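Local coordinates for hypothetical protein (Bacteroides thetaiotaomicron, PDB 2OMK) that probably transfers a pyrophosphate group from ATP to thiamine, making thiamine diphosphate, at residues L143-R148 / G223-V227. The protein carries 1 engineered substitution. Residues are numbered along the deposited sequence; the frame is centred on the assembly and turned at random. Where two conformers were deposited one is given.
Sequences LVEYMR and GEYLV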
loop_
_atom_site.group_PDB
_atom_site.type_symbol
_atom_site.label_atom_id
_atom_site.label_comp_id
_atom_site.label_asym_id
_atom_site.label_seq_id
_atom_site.Cartn_x
_atom_site.Cartn_y
_atom_site.Cartn_z
ATOM N N LEU A 143 -6.749 7.412 -6.830
ATOM C CA LEU A 143 -8.202 7.203 -6.856
ATOM C C LEU A 143 -8.976 8.474 -6.507
ATOM O O LEU A 143 -10.017 8.756 -7.095
ATOM C CB LEU A 143 -8.603 6.074 -5.905
ATOM C CG LEU A 143 -8.257 4.653 -6.374
ATOM C CD1 LEU A 143 -8.485 3.656 -5.237
ATOM C CD2 LEU A 143 -9.086 4.252 -7.593
ATOM N N VAL A 144 -8.446 9.239 -5.562
ATOM C CA VAL A 144 -9.038 10.524 -5.185
ATOM C C VAL A 144 -9.071 11.489 -6.377
ATOM O O VAL A 144 -10.102 12.122 -6.629
ATOM C CB VAL A 144 -8.318 11.150 -3.959
ATOM C CG1 VAL A 144 -8.876 12.530 -3.648
ATOM C CG2 VAL A 144 -8.470 10.239 -2.735
ATOM N N GLU A 145 -7.966 11.584 -7.121
ATOM C CA GLU A 145 -7.929 12.431 -8.325
ATOM C C GLU A 145 -8.937 11.977 -9.385
ATOM O O GLU A 145 -9.635 12.807 -9.992
ATOM C CB GLU A 145 -6.520 12.500 -8.947
ATOM C CG GLU A 145 -5.345 12.683 -7.961
ATOM C CD GLU A 145 -5.398 13.975 -7.157
ATOM O OE1 GLU A 145 -6.214 14.868 -7.477
ATOM O OE2 GLU A 145 -4.603 14.109 -6.200
ATOM N N TYR A 146 -9.011 10.667 -9.622
ATOM C CA TYR A 146 -9.928 10.159 -10.649
ATOM C C TYR A 146 -11.386 10.471 -10.311
ATOM O O TYR A 146 -12.175 10.856 -11.195
ATOM C CB TYR A 146 -9.748 8.651 -10.864
ATOM C CG TYR A 146 -8.325 8.209 -11.119
ATOM C CD1 TYR A 146 -7.397 9.046 -11.760
ATOM C CD2 TYR A 146 -7.910 6.939 -10.728
ATOM C CE1 TYR A 146 -6.073 8.616 -11.981
ATOM C CE2 TYR A 146 -6.614 6.501 -10.945
ATOM C CZ TYR A 146 -5.704 7.332 -11.569
ATOM O OH TYR A 146 -4.429 6.875 -11.775
ATOM N N MET A 147 -11.739 10.329 -9.038
ATOM C CA MET A 147 -13.087 10.641 -8.582
ATOM C C MET A 147 -13.390 12.119 -8.818
ATOM O O MET A 147 -14.430 12.464 -9.369
ATOM C CB MET A 147 -13.236 10.298 -7.104
ATOM C CG MET A 147 -14.607 10.591 -6.531
ATOM S SD MET A 147 -14.592 10.430 -4.741
ATOM C CE MET A 147 -13.256 11.537 -4.300
ATOM N N ARG A 148 -12.468 12.981 -8.404
ATOM C CA ARG A 148 -12.610 14.423 -8.604
ATOM C C ARG A 148 -12.862 14.764 -10.070
ATOM O O ARG A 148 -13.609 15.698 -10.380
ATOM C CB ARG A 148 -11.357 15.157 -8.107
ATOM C CG ARG A 148 -11.241 15.245 -6.600
ATOM C CD ARG A 148 -9.788 15.391 -6.179
ATOM N NE ARG A 148 -9.635 16.137 -4.936
ATOM C CZ ARG A 148 -8.494 16.257 -4.263
ATOM N NH1 ARG A 148 -7.387 15.664 -4.694
ATOM N NH2 ARG A 148 -8.459 16.964 -3.143
ATOM N N GLY A 223 -15.526 16.691 2.484
ATOM C CA GLY A 223 -14.193 16.483 1.947
ATOM C C GLY A 223 -14.001 15.063 1.454
ATOM O O GLY A 223 -14.954 14.283 1.372
ATOM N N GLU A 224 -12.755 14.739 1.143
ATOM C CA GLU A 224 -12.427 13.511 0.427
ATOM C C GLU A 224 -11.786 12.501 1.353
ATOM O O GLU A 224 -11.027 12.857 2.255
ATOM C CB GLU A 224 -11.488 13.825 -0.742
ATOM C CG GLU A 224 -12.204 14.357 -1.995
ATOM C CD GLU A 224 -12.461 15.854 -1.968
ATOM O OE1 GLU A 224 -11.506 16.627 -1.734
ATOM O OE2 GLU A 224 -13.621 16.262 -2.205
ATOM N N TYR A 225 -12.107 11.234 1.130
ATOM C CA TYR A 225 -11.478 10.160 1.872
ATOM C C TYR A 225 -11.515 8.893 1.050
ATOM O O TYR A 225 -12.084 8.858 -0.043
ATOM C CB TYR A 225 -12.150 9.943 3.236
ATOM C CG TYR A 225 -13.653 9.739 3.205
ATOM C CD1 TYR A 225 -14.214 8.484 3.449
ATOM C CD2 TYR A 225 -14.519 10.808 2.948
ATOM C CE1 TYR A 225 -15.601 8.299 3.436
ATOM C CE2 TYR A 225 -15.894 10.630 2.931
ATOM C CZ TYR A 225 -16.433 9.382 3.189
ATOM O OH TYR A 225 -17.802 9.224 3.172
ATOM N N LEU A 226 -10.892 7.860 1.585
ATOM C CA LEU A 226 -10.814 6.585 0.912
ATOM C C LEU A 226 -11.295 5.518 1.891
ATOM O O LEU A 226 -10.943 5.550 3.077
ATOM C CB LEU A 226 -9.364 6.354 0.525
ATOM C CG LEU A 226 -8.878 5.207 -0.345
ATOM C CD1 LEU A 226 -9.468 5.287 -1.744
ATOM C CD2 LEU A 226 -7.372 5.333 -0.398
ATOM N N VAL A 227 -12.114 4.594 1.400
ATOM C CA VAL A 227 -12.588 3.466 2.200
ATOM C C VAL A 227 -12.007 2.173 1.624
ATOM O O VAL A 227 -12.043 1.965 0.412
ATOM C CB VAL A 227 -14.140 3.404 2.256
ATOM C CG1 VAL A 227 -14.622 2.156 2.990
ATOM C CG2 VAL A 227 -14.700 4.662 2.949
HETATM O O HOH W 1 -11.262 18.742 -3.423
#
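Leu143 meets Leu226 where the last turns of helix 133-148 pack on strand 224-230 of the mixed sheet, bringing together regions assigned to the catalytic and substrate-binding families of thiamine pyrophosphokinase; the N-to-C directions of the short segments lie 121° apart. Leu143 CD1 is 4.0 Å from Leu226 CD1, the side chains crossing at about a right angle, and Phe162 of the neighbouring strand 160-166 touches both leucines, so branched apolar residues suit this buried end. Next in the helix, the equally buried Val144 sets CG1 anti to its own N (chi1 176°), which carries that methyl to 4.1 Å from Glu224 CB and also under one face of the Arg148 guanidinium. Met147, flexible and unbranched, bends at chi3 to lay CE 3.8 Å from Glu224 CG. The aliphatic part of Glu224 thus serves the apolar layer while its carboxylate turns toward the exposed Arg148. In the conformer given, as for Met147, Arg148 reaches both acids: NH1 bonds Glu145 OE1 at 3.1 Å, whereas NH2 makes a weak, bent bond (136°) to Glu224 OE1 at 3.4 Å. Replacing Glu224 by an alanine would probably leave the guanidinium with Glu145 alone in this salt-bridge network and open a gap beside Met147 CE. A water donates to Glu224 OE1 at 2.7 Å and weakly accepts from Arg148 NH2, bridging the pair.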